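Local coordinates for protein molybdopterin adenylyltransferase (Helicobacter pylori, PDB 4XCW) that probably activates molybdopterin by transferring an adenylyl group from ATP to it, a late step in molybdenum cofactor biosynthesis, at residues V93-L98 against S122-N127; D51-E57 against R83-A89. All blocks are in the same frame, centred on the assembly; numbering follows the deposited sequence.

Interaction 1: V93-L98 against S122-N127; sequences VCQKML and SAGIRN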
loop_
_atom_site.group_PDB
_atom_site.type_symbol
_atom_site.label_atom_id
_atom_site.label_comp_id
_atom_site.label_asym_id
_atom_site.label_seq_id
_atom_site.Cartn_x
_atom_site.Cartn_y
_atom_site.Cartn_z
ATOM N N VAL B 93 -3.746 -4.569 -17.075
ATOM C CA VAL B 93 -5.050 -4.794 -17.701
ATOM C C VAL B 93 -6.210 -4.260 -16.860
ATOM O O VAL B 93 -7.338 -4.190 -17.345
ATOM C CB VAL B 93 -5.293 -6.302 -18.006
ATOM C CG1 VAL B 93 -4.122 -6.891 -18.788
ATOM C CG2 VAL B 93 -5.540 -7.090 -16.737
ATOM N N CYS B 94 -5.942 -3.887 -15.607
ATOM C CA CYS B 94 -6.977 -3.303 -14.758
ATOM C C CYS B 94 -7.049 -1.797 -14.917
ATOM O O CYS B 94 -6.041 -1.148 -15.194
ATOM C CB CYS B 94 -6.736 -3.632 -13.288
ATOM S SG CYS B 94 -7.060 -5.328 -12.887
ATOM N N GLN B 95 -8.245 -1.247 -14.728
ATOM C CA GLN B 95 -8.454 0.196 -14.796
ATOM C C GLN B 95 -8.343 0.861 -13.416
ATOM O O GLN B 95 -7.930 2.018 -13.304
ATOM C CB GLN B 95 -9.820 0.492 -15.420
ATOM C CG GLN B 95 -9.992 -0.096 -16.813
ATOM C CD GLN B 95 -11.377 -0.672 -17.040
ATOM O OE1 GLN B 95 -12.102 -0.970 -16.090
ATOM N NE2 GLN B 95 -11.756 -0.825 -18.306
ATOM N N LYS B 96 -8.731 0.120 -12.382
ATOM C CA LYS B 96 -8.646 0.547 -10.979
ATOM C C LYS B 96 -8.038 -0.569 -10.148
ATOM O O LYS B 96 -8.502 -1.703 -10.232
ATOM C CB LYS B 96 -10.025 0.857 -10.393
ATOM C CG LYS B 96 -10.722 2.108 -10.866
ATOM C CD LYS B 96 -12.040 2.244 -10.105
ATOM C CE LYS B 96 -12.763 3.549 -10.414
ATOM N NZ LYS B 96 -13.336 3.579 -11.791
ATOM N N MET B 97 -7.038 -0.266 -9.321
ATOM C CA MET B 97 -6.518 -1.278 -8.405
ATOM C C MET B 97 -7.179 -1.136 -7.033
ATOM O O MET B 97 -7.626 -0.051 -6.657
ATOM C CB MET B 97 -4.992 -1.176 -8.272
ATOM C CG MET B 97 -4.239 -1.377 -9.582
ATOM S SD MET B 97 -4.544 -3.000 -10.322
ATOM C CE MET B 97 -3.687 -4.093 -9.203
ATOM N N LEU B 98 -7.235 -2.240 -6.297
ATOM C CA LEU B 98 -7.828 -2.258 -4.964
ATOM C C LEU B 98 -6.759 -2.652 -3.952
ATOM O O LEU B 98 -6.600 -3.832 -3.651
ATOM C CB LEU B 98 -9.008 -3.232 -4.915
ATOM C CG LEU B 98 -10.100 -3.006 -5.961
ATOM C CD1 LEU B 98 -11.095 -4.163 -5.991
ATOM C CD2 LEU B 98 -10.816 -1.688 -5.693
ATOM N N SER B 122 -1.942 -8.706 -5.797
ATOM C CA SER B 122 -2.813 -7.540 -5.804
ATOM C C SER B 122 -4.198 -7.894 -6.323
ATOM O O SER B 122 -4.490 -9.057 -6.602
ATOM C CB SER B 122 -2.207 -6.431 -6.661
ATOM O OG SER B 122 -1.985 -6.893 -7.983
ATOM N N ALA B 123 -5.044 -6.883 -6.456
ATOM C CA ALA B 123 -6.362 -7.074 -7.037
ATOM C C ALA B 123 -6.796 -5.786 -7.701
ATOM O O ALA B 123 -6.362 -4.703 -7.312
ATOM C CB ALA B 123 -7.361 -7.503 -5.992
ATOM N N GLY B 124 -7.634 -5.906 -8.725
ATOM C CA GLY B 124 -8.102 -4.736 -9.439
ATOM C C GLY B 124 -9.342 -5.021 -10.256
ATOM O O GLY B 124 -9.790 -6.165 -10.359
ATOM N N ILE B 125 -9.884 -3.972 -10.859
ATOM C CA ILE B 125 -11.091 -4.074 -11.656
ATOM C C ILE B 125 -10.795 -3.866 -13.134
ATOM O O ILE B 125 -10.125 -2.911 -13.498
ATOM C CB ILE B 125 -12.134 -3.032 -11.219
ATOM C CG1 ILE B 125 -12.428 -3.161 -9.728
ATOM C CG2 ILE B 125 -13.398 -3.151 -12.075
ATOM C CD1 ILE B 125 -12.937 -4.539 -9.325
ATOM N N ARG B 126 -11.273 -4.782 -13.971
ATOM C CA ARG B 126 -11.344 -4.551 -15.410
ATOM C C ARG B 126 -12.795 -4.670 -15.838
ATOM O O ARG B 126 -13.345 -5.772 -15.880
ATOM C CB ARG B 126 -10.487 -5.545 -16.201
ATOM C CG ARG B 126 -10.591 -5.322 -17.708
ATOM C CD ARG B 126 -9.781 -6.331 -18.523
ATOM N NE ARG B 126 -9.983 -6.107 -19.953
ATOM C CZ ARG B 126 -9.228 -5.306 -20.689
ATOM N NH1 ARG B 126 -8.200 -4.671 -20.137
ATOM N NH2 ARG B 126 -9.489 -5.149 -21.979
ATOM N N ASN B 127 -13.402 -3.529 -16.149
ATOM C CA ASN B 127 -14.809 -3.455 -16.532
ATOM C C ASN B 127 -15.708 -4.112 -15.488
ATOM O O ASN B 127 -15.820 -3.607 -14.373
ATOM C CB ASN B 127 -15.014 -4.080 -17.914
ATOM C CG ASN B 127 -14.261 -3.331 -18.994
ATOM O OD1 ASN B 127 -14.174 -2.101 -18.958
ATOM N ND2 ASN B 127 -13.700 -4.062 -19.949
HETATM O O HOH W 1 -4.242 -5.078 -4.029
#
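The chain leaves helix 86-93 at V93, whose carbonyl O accepts a hydrogen bond from R126 NH1 (3.0 Å); the same guanidinium forms a salt bridge with D65 of helix 53-66. C94 turns the backbone out of helical geometry and rests its SG 3.5 Å from G124 C. At Q95 a classic beta bulge begins: Q95 and K96 together face I125, Q95 N donating to I125 O (2.8 Å) and K96 O accepting from I125 N (2.7 Å). The Q95 side-chain carboxamide pairs with N127: Q95 NE2 donates to N127 OD1 (2.8 Å) and N127 N donates to Q95 OE1 (2.9 Å). M97 forms a non-hydrogen-bonded antiparallel pair with G124, their CA atoms just 3.9 Å apart; a CB on G124 would clash with M97 SD, C94 SG and K96 O. M97 O is hydrogen-bonded to R120 of a second subunit. L98 N closes the ladder on A123 O (2.8 Å), while L98 CD1 meets I125 CD1 (3.8 Å). Strand 96-97 is thus added as one of the two outermost strands of this chain's sheet, beside strand 123-126, which pairs in turn with strand 129-134. V93 packs on helix 53-66, and L98 and I125 on C155 of helix 152-158.

Interaction 2: D51-E57 against R83-A89; sequences DERDLIE and RDITPEA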
loop_
_atom_site.group_PDB
_atom_site.type_symbol
_atom_site.label_atom_id
_atom_site.label_comp_id
_atom_site.label_asym_id
_atom_site.label_seq_id
_atom_site.Cartn_x
_atom_site.Cartn_y
_atom_site.Cartn_z
ATOM N N ASP B 51 5.372 -17.688 -17.848
ATOM C CA ASP B 51 5.710 -16.459 -17.130
ATOM C C ASP B 51 6.169 -15.360 -18.080
ATOM O O ASP B 51 7.250 -14.794 -17.904
ATOM C CB ASP B 51 6.806 -16.722 -16.094
ATOM C CG ASP B 51 6.277 -17.366 -14.835
ATOM O OD1 ASP B 51 5.246 -16.891 -14.310
ATOM O OD2 ASP B 51 6.896 -18.340 -14.362
ATOM N N GLU B 52 5.359 -15.081 -19.097
ATOM C CA GLU B 52 5.641 -14.002 -20.038
ATOM C C GLU B 52 4.554 -12.956 -19.885
ATOM O O GLU B 52 3.367 -13.278 -19.958
ATOM C CB GLU B 52 5.699 -14.513 -21.482
ATOM C CG GLU B 52 6.615 -15.699 -21.700
ATOM C CD GLU B 52 8.085 -15.334 -21.607
ATOM O OE1 GLU B 52 8.409 -14.132 -21.697
ATOM O OE2 GLU B 52 8.917 -16.251 -21.446
ATOM N N ARG B 53 4.956 -11.709 -19.659
ATOM C CA ARG B 53 3.998 -10.664 -19.308
ATOM C C ARG B 53 2.874 -10.510 -20.329
ATOM O O ARG B 53 1.699 -10.494 -19.958
ATOM C CB ARG B 53 4.704 -9.316 -19.124
ATOM C CG ARG B 53 3.783 -8.228 -18.578
ATOM C CD ARG B 53 4.479 -6.881 -18.499
ATOM N NE ARG B 53 5.035 -6.480 -19.787
ATOM C CZ ARG B 53 4.409 -5.708 -20.669
ATOM N NH1 ARG B 53 3.195 -5.243 -20.406
ATOM N NH2 ARG B 53 4.996 -5.400 -21.817
ATOM N N ASP B 54 3.218 -10.401 -21.609
ATOM C CA ASP B 54 2.180 -10.144 -22.604
ATOM C C ASP B 54 1.195 -11.311 -22.697
ATOM O O ASP B 54 -0.002 -11.105 -22.909
ATOM C CB ASP B 54 2.785 -9.856 -23.979
ATOM C CG ASP B 54 1.758 -9.311 -24.954
ATOM O OD1 ASP B 54 1.021 -8.368 -24.580
ATOM O OD2 ASP B 54 1.669 -9.841 -26.082
ATOM N N LEU B 55 1.692 -12.530 -22.520
ATOM C CA LEU B 55 0.829 -13.703 -22.561
ATOM C C LEU B 55 -0.148 -13.712 -21.392
ATOM O O LEU B 55 -1.319 -14.060 -21.546
ATOM C CB LEU B 55 1.663 -14.987 -22.558
ATOM C CG LEU B 55 2.288 -15.376 -23.895
ATOM C CD1 LEU B 55 3.034 -16.697 -23.776
ATOM C CD2 LEU B 55 1.215 -15.447 -24.971
ATOM N N ILE B 56 0.327 -13.330 -20.215
ATOM C CA ILE B 56 -0.559 -13.261 -19.059
ATOM C C ILE B 56 -1.597 -12.150 -19.235
ATOM O O ILE B 56 -2.771 -12.332 -18.915
ATOM C CB ILE B 56 0.235 -13.048 -17.768
ATOM C CG1 ILE B 56 1.170 -14.240 -17.548
ATOM C CG2 ILE B 56 -0.708 -12.859 -16.579
ATOM C CD1 ILE B 56 1.686 -14.370 -16.134
ATOM N N GLU B 57 -1.171 -11.009 -19.768
ATOM C CA GLU B 57 -2.109 -9.917 -20.034
ATOM C C GLU B 57 -3.195 -10.374 -20.997
ATOM O O GLU B 57 -4.379 -10.171 -20.754
ATOM C CB GLU B 57 -1.389 -8.700 -20.613
ATOM C CG GLU B 57 -0.421 -8.031 -19.653
ATOM C CD GLU B 57 0.246 -6.816 -20.260
ATOM O OE1 GLU B 57 -0.246 -6.321 -21.298
ATOM O OE2 GLU B 57 1.259 -6.354 -19.692
ATOM N N ARG B 83 11.176 -13.480 -12.770
ATOM C CA ARG B 83 10.083 -13.879 -13.656
ATOM C C ARG B 83 8.721 -13.908 -12.962
ATOM O O ARG B 83 7.752 -14.451 -13.503
ATOM C CB ARG B 83 10.391 -15.242 -14.279
ATOM C CG ARG B 83 11.601 -15.213 -15.185
ATOM C CD ARG B 83 11.802 -16.539 -15.895
ATOM N NE ARG B 83 10.645 -16.898 -16.707
ATOM C CZ ARG B 83 10.461 -16.487 -17.956
ATOM N NH1 ARG B 83 11.356 -15.694 -18.531
ATOM N NH2 ARG B 83 9.384 -16.865 -18.629
ATOM N N ASP B 84 8.642 -13.314 -11.772
ATOM C CA ASP B 84 7.357 -13.143 -11.093
ATOM C C ASP B 84 6.653 -11.885 -11.608
ATOM O O ASP B 84 6.706 -10.826 -10.977
ATOM C CB ASP B 84 7.540 -13.061 -9.573
ATOM C CG ASP B 84 8.004 -14.368 -8.965
ATOM O OD1 ASP B 84 8.132 -15.365 -9.698
ATOM O OD2 ASP B 84 8.229 -14.404 -7.738
ATOM N N ILE B 85 6.000 -11.998 -12.760
ATOM C CA ILE B 85 5.467 -10.816 -13.432
ATOM C C ILE B 85 3.941 -10.769 -13.461
ATOM O O ILE B 85 3.347 -9.956 -14.168
ATOM C CB ILE B 85 6.020 -10.729 -14.872
ATOM C CG1 ILE B 85 5.928 -12.085 -15.568
ATOM C CG2 ILE B 85 7.473 -10.297 -14.844
ATOM C CD1 ILE B 85 4.599 -12.379 -16.183
ATOM N N THR B 86 3.305 -11.636 -12.682
ATOM C CA THR B 86 1.846 -11.675 -12.636
ATOM C C THR B 86 1.203 -10.379 -12.096
ATOM O O THR B 86 0.229 -9.903 -12.680
ATOM C CB THR B 86 1.364 -12.893 -11.809
ATOM O OG1 THR B 86 1.880 -14.090 -12.408
ATOM C CG2 THR B 86 -0.160 -12.960 -11.787
ATOM N N PRO B 87 1.743 -9.788 -11.004
ATOM C CA PRO B 87 1.131 -8.523 -10.576
ATOM C C PRO B 87 1.279 -7.402 -11.611
ATOM O O PRO B 87 0.348 -6.628 -11.775
ATOM C CB PRO B 87 1.895 -8.176 -9.284
ATOM C CG PRO B 87 2.422 -9.494 -8.784
ATOM C CD PRO B 87 2.752 -10.261 -10.033
ATOM N N GLU B 88 2.428 -7.310 -12.280
ATOM C CA GLU B 88 2.603 -6.312 -13.340
ATOM C C GLU B 88 1.572 -6.458 -14.458
ATOM O O GLU B 88 1.031 -5.467 -14.956
ATOM C CB GLU B 88 3.999 -6.404 -13.953
ATOM C CG GLU B 88 5.089 -5.800 -13.104
ATOM C CD GLU B 88 5.789 -6.816 -12.222
ATOM O OE1 GLU B 88 5.135 -7.776 -11.747
ATOM O OE2 GLU B 88 7.009 -6.651 -12.005
ATOM N N ALA B 89 1.335 -7.698 -14.875
ATOM C CA ALA B 89 0.366 -7.967 -15.926
ATOM C C ALA B 89 -1.030 -7.604 -15.444
ATOM O O ALA B 89 -1.831 -7.060 -16.190
ATOM C CB ALA B 89 0.428 -9.420 -16.352
HETATM O O HOH W 2 4.507 -14.563 -13.499
HETATM O O HOH W 3 7.128 -17.093 -11.616
HETATM O O HOH W 4 10.781 -13.262 -20.042
#
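Two helix beginnings meet here, each with the loop that leads into it. E52 is the N-cap residue of helix 53-66 and I85 that of helix 86-93; CA atoms of D51 and R83 lie 6.2 Å apart at the loop end, and those of E57 and A89 approach to 5.2 Å within the helices. The first helical hydrogen bonds run from I56 N to E52 O (3.1 Å) and from A89 N to I85 O (3.1 Å), and D84 centres an inverse gamma turn just before the second helix.

Between the helices the contact is apolar. I56 CD1 touches I85 CD1 at 3.5 Å, I56 CG2 meets A89 CB at 3.6 Å, and the small A89 side chain also receives E57 CG (3.7 Å from A89 CB), so the backbones can come close. I56 reaches on to L11 and A13 of strand 6-13.

Toward the loops the partners become polar. R83 NH2 forms a salt bridge with E52 OE2 (2.9 Å), and R83 NE has a second acidic partner in D15. Water 4 joins E52 OE1 (3.0 Å) to R83 NH1 (2.9 Å, weak). Water 2 donates to D51 OD1 (2.6 Å), accepts from I85 N (3.1 Å) and lies 2.9 Å from T86 OG1. T86 OG1 is also bonded to G76 O, tying the helix start to the glycine-rich GGTG loop (G76 to G79), which probably helps bind molybdopterin.

Aliphatic groups thus hold the helices together, whereas charge and bound water join the loops ahead of them.

Along the chain the two contacts come in series: interaction 2 closes at A89, and interaction 1 opens at V93, the last residue of the same helix 86-93. Their centres lie about 15 Å apart within one probable molybdopterin-binding domain. Helix 86-93 packs on helix 53-66 from T86 to V93 and then leads into strand 96-97 at the edge of the sheet. The two contacts touch directly, V93 CG1 lying 3.8 Å from E57 CB. K96 of interaction 1 meets E88 of the second subunit in a long, weak ion pair, and E88 of interaction 2 meets K96 of the third, so one type of interface brings together the two contacts of adjacent subunits round the three-chain assembly.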